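Local structure of probable endoglucanase (Gluconacetobacter xylinus, 1WZZ) at residues N77-T81 against N82-F86. The protein hydrolyses internal beta-1,4-glucosidic linkages of cellulose, acting on carboxymethyl-cellulose, and is a family 8 glycoside hydrolase with an (alpha/alpha)6-barrel fold. Residues are numbered along the deposited sequence; the frame is centred on the assembly and turned at random.
Sequences NLQHT and NDKLF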
loop_
_atom_site.group_PDB
_atom_site.type_symbol
_atom_site.label_atom_id
_atom_site.label_comp_id
_atom_site.label_asym_id
_atom_site.label_seq_id
_atom_site.Cartn_x
_atom_site.Cartn_y
_atom_site.Cartn_z
ATOM N N ASN A 77 -7.869 -17.903 7.235
ATOM C CA ASN A 77 -7.213 -17.466 8.458
ATOM C C ASN A 77 -7.369 -16.016 8.883
ATOM O O ASN A 77 -7.233 -15.714 10.061
ATOM C CB ASN A 77 -5.714 -17.757 8.361
ATOM C CG ASN A 77 -5.416 -19.227 8.317
ATOM O OD1 ASN A 77 -5.413 -19.897 9.367
ATOM N ND2 ASN A 77 -5.200 -19.758 7.113
ATOM N N LEU A 78 -7.618 -15.113 7.936
ATOM C CA LEU A 78 -7.745 -13.702 8.276
ATOM C C LEU A 78 -9.089 -13.033 7.974
ATOM O O LEU A 78 -9.468 -12.073 8.666
ATOM C CB LEU A 78 -6.650 -12.861 7.574
ATOM C CG LEU A 78 -5.190 -13.208 7.899
ATOM C CD1 LEU A 78 -4.248 -12.324 7.030
ATOM C CD2 LEU A 78 -4.915 -12.995 9.398
ATOM N N GLN A 79 -9.828 -13.519 6.982
ATOM C CA GLN A 79 -11.062 -12.816 6.663
ATOM C C GLN A 79 -12.098 -12.917 7.781
ATOM O O GLN A 79 -12.292 -13.972 8.380
ATOM C CB GLN A 79 -11.684 -13.315 5.366
ATOM C CG GLN A 79 -12.687 -12.285 4.792
ATOM C CD GLN A 79 -13.103 -12.585 3.376
ATOM O OE1 GLN A 79 -13.355 -13.753 3.015
ATOM N NE2 GLN A 79 -13.203 -11.541 2.555
ATOM N N HIS A 80 -12.761 -11.798 8.026
ATOM C CA HIS A 80 -13.815 -11.736 9.032
ATOM C C HIS A 80 -15.021 -12.541 8.565
ATOM O O HIS A 80 -15.124 -12.954 7.408
ATOM C CB HIS A 80 -14.214 -10.274 9.229
ATOM C CG HIS A 80 -13.146 -9.444 9.878
ATOM N ND1 HIS A 80 -13.134 -8.065 9.796
ATOM C CD2 HIS A 80 -12.091 -9.787 10.646
ATOM C CE1 HIS A 80 -12.115 -7.598 10.501
ATOM N NE2 HIS A 80 -11.469 -8.622 11.028
ATOM N N THR A 81 -15.950 -12.755 9.492
ATOM C CA THR A 81 -17.159 -13.492 9.179
ATOM C C THR A 81 -18.347 -12.527 9.047
ATOM O O THR A 81 -19.218 -12.733 8.204
ATOM C CB THR A 81 -17.425 -14.560 10.277
ATOM O OG1 THR A 81 -17.491 -13.932 11.560
ATOM C CG2 THR A 81 -16.296 -15.548 10.331
ATOM N N ASN A 82 -18.374 -11.463 9.850
ATOM C CA ASN A 82 -19.481 -10.525 9.780
ATOM C C ASN A 82 -19.292 -9.379 8.769
ATOM O O ASN A 82 -20.216 -8.620 8.490
ATOM C CB ASN A 82 -19.798 -9.974 11.160
ATOM C CG ASN A 82 -21.262 -9.585 11.289
ATOM O OD1 ASN A 82 -22.171 -10.395 11.015
ATOM N ND2 ASN A 82 -21.505 -8.344 11.700
ATOM N N ASP A 83 -18.065 -9.237 8.276
ATOM C CA ASP A 83 -17.784 -8.305 7.181
ATOM C C ASP A 83 -16.705 -9.006 6.370
ATOM O O ASP A 83 -16.202 -10.061 6.784
ATOM C CB ASP A 83 -17.373 -6.884 7.631
ATOM C CG ASP A 83 -16.153 -6.853 8.505
ATOM O OD1 ASP A 83 -16.281 -6.391 9.658
ATOM O OD2 ASP A 83 -15.070 -7.287 8.065
ATOM N N LYS A 84 -16.347 -8.430 5.232
ATOM C CA LYS A 84 -15.380 -9.046 4.335
ATOM C C LYS A 84 -13.965 -8.512 4.486
ATOM O O LYS A 84 -13.097 -8.858 3.690
ATOM C CB LYS A 84 -15.863 -8.890 2.889
ATOM C CG LYS A 84 -17.159 -9.682 2.580
ATOM C CD LYS A 84 -16.863 -11.184 2.549
ATOM C CE LYS A 84 -18.108 -12.026 2.234
ATOM N NZ LYS A 84 -19.033 -12.086 3.399
ATOM N N LEU A 85 -13.735 -7.676 5.494
ATOM C CA LEU A 85 -12.379 -7.161 5.733
ATOM C C LEU A 85 -11.555 -8.239 6.417
ATOM O O LEU A 85 -12.061 -9.334 6.767
ATOM C CB LEU A 85 -12.421 -5.881 6.573
ATOM C CG LEU A 85 -13.390 -4.846 6.009
ATOM C CD1 LEU A 85 -13.354 -3.536 6.833
ATOM C CD2 LEU A 85 -13.001 -4.593 4.526
ATOM N N PHE A 86 -10.272 -7.954 6.595
ATOM C CA PHE A 86 -9.348 -8.923 7.164
ATOM C C PHE A 86 -8.673 -8.522 8.461
ATOM O O PHE A 86 -8.251 -7.375 8.616
ATOM C CB PHE A 86 -8.229 -9.210 6.141
ATOM C CG PHE A 86 -8.732 -9.707 4.820
ATOM C CD1 PHE A 86 -9.274 -8.820 3.868
ATOM C CD2 PHE A 86 -8.756 -11.087 4.551
ATOM C CE1 PHE A 86 -9.850 -9.308 2.675
ATOM C CE2 PHE A 86 -9.324 -11.577 3.359
ATOM C CZ PHE A 86 -9.875 -10.687 2.424
HETATM O O HOH W 1 -16.930 -12.799 5.349
#
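His80 and Asp83 carry the polar side of a hairpin-like connection from helix 64-77 to strand 89-91, a worked example of side chains fastening an irregular loop. His80 ND1 donates in its ring plane to the syn side of Asp83 OD2 (2.7 Å), although the ring and carboxylate planes are 69° apart. The same oxygen takes Leu85 N on its anti side (2.9 Å), an Asx turn with Asp83 CG between backbone N and carbonyl carbon (chi1 58°). His80 N reaches Leu85 O at 2.9 Å, beside the single Gln79-Phe86 beta bridge. Gln79, extended, gives NE2 to Lys84 O (2.9 Å), while a water links His80 O to Lys84 NZ. The apolar part includes a CH-pi contact, Gln79 CG over one face of the Phe86 ring, amide and ring planes 16° apart, and Leu78 CB on Phe86 CD2 (4.1 Å). Beyond the turn, His80 NE2 is hydrogen-bonded to Lys101 O. With an alanine at His80, Asp83 OD2 would probably keep Leu85 N alone of its two donors, and Lys101 O would lose the imidazole N-H. Both ring nitrogens donate, so His80 is probably protonated and paired with the Asp83 carboxylate, whose charge two N-H groups would probably steady.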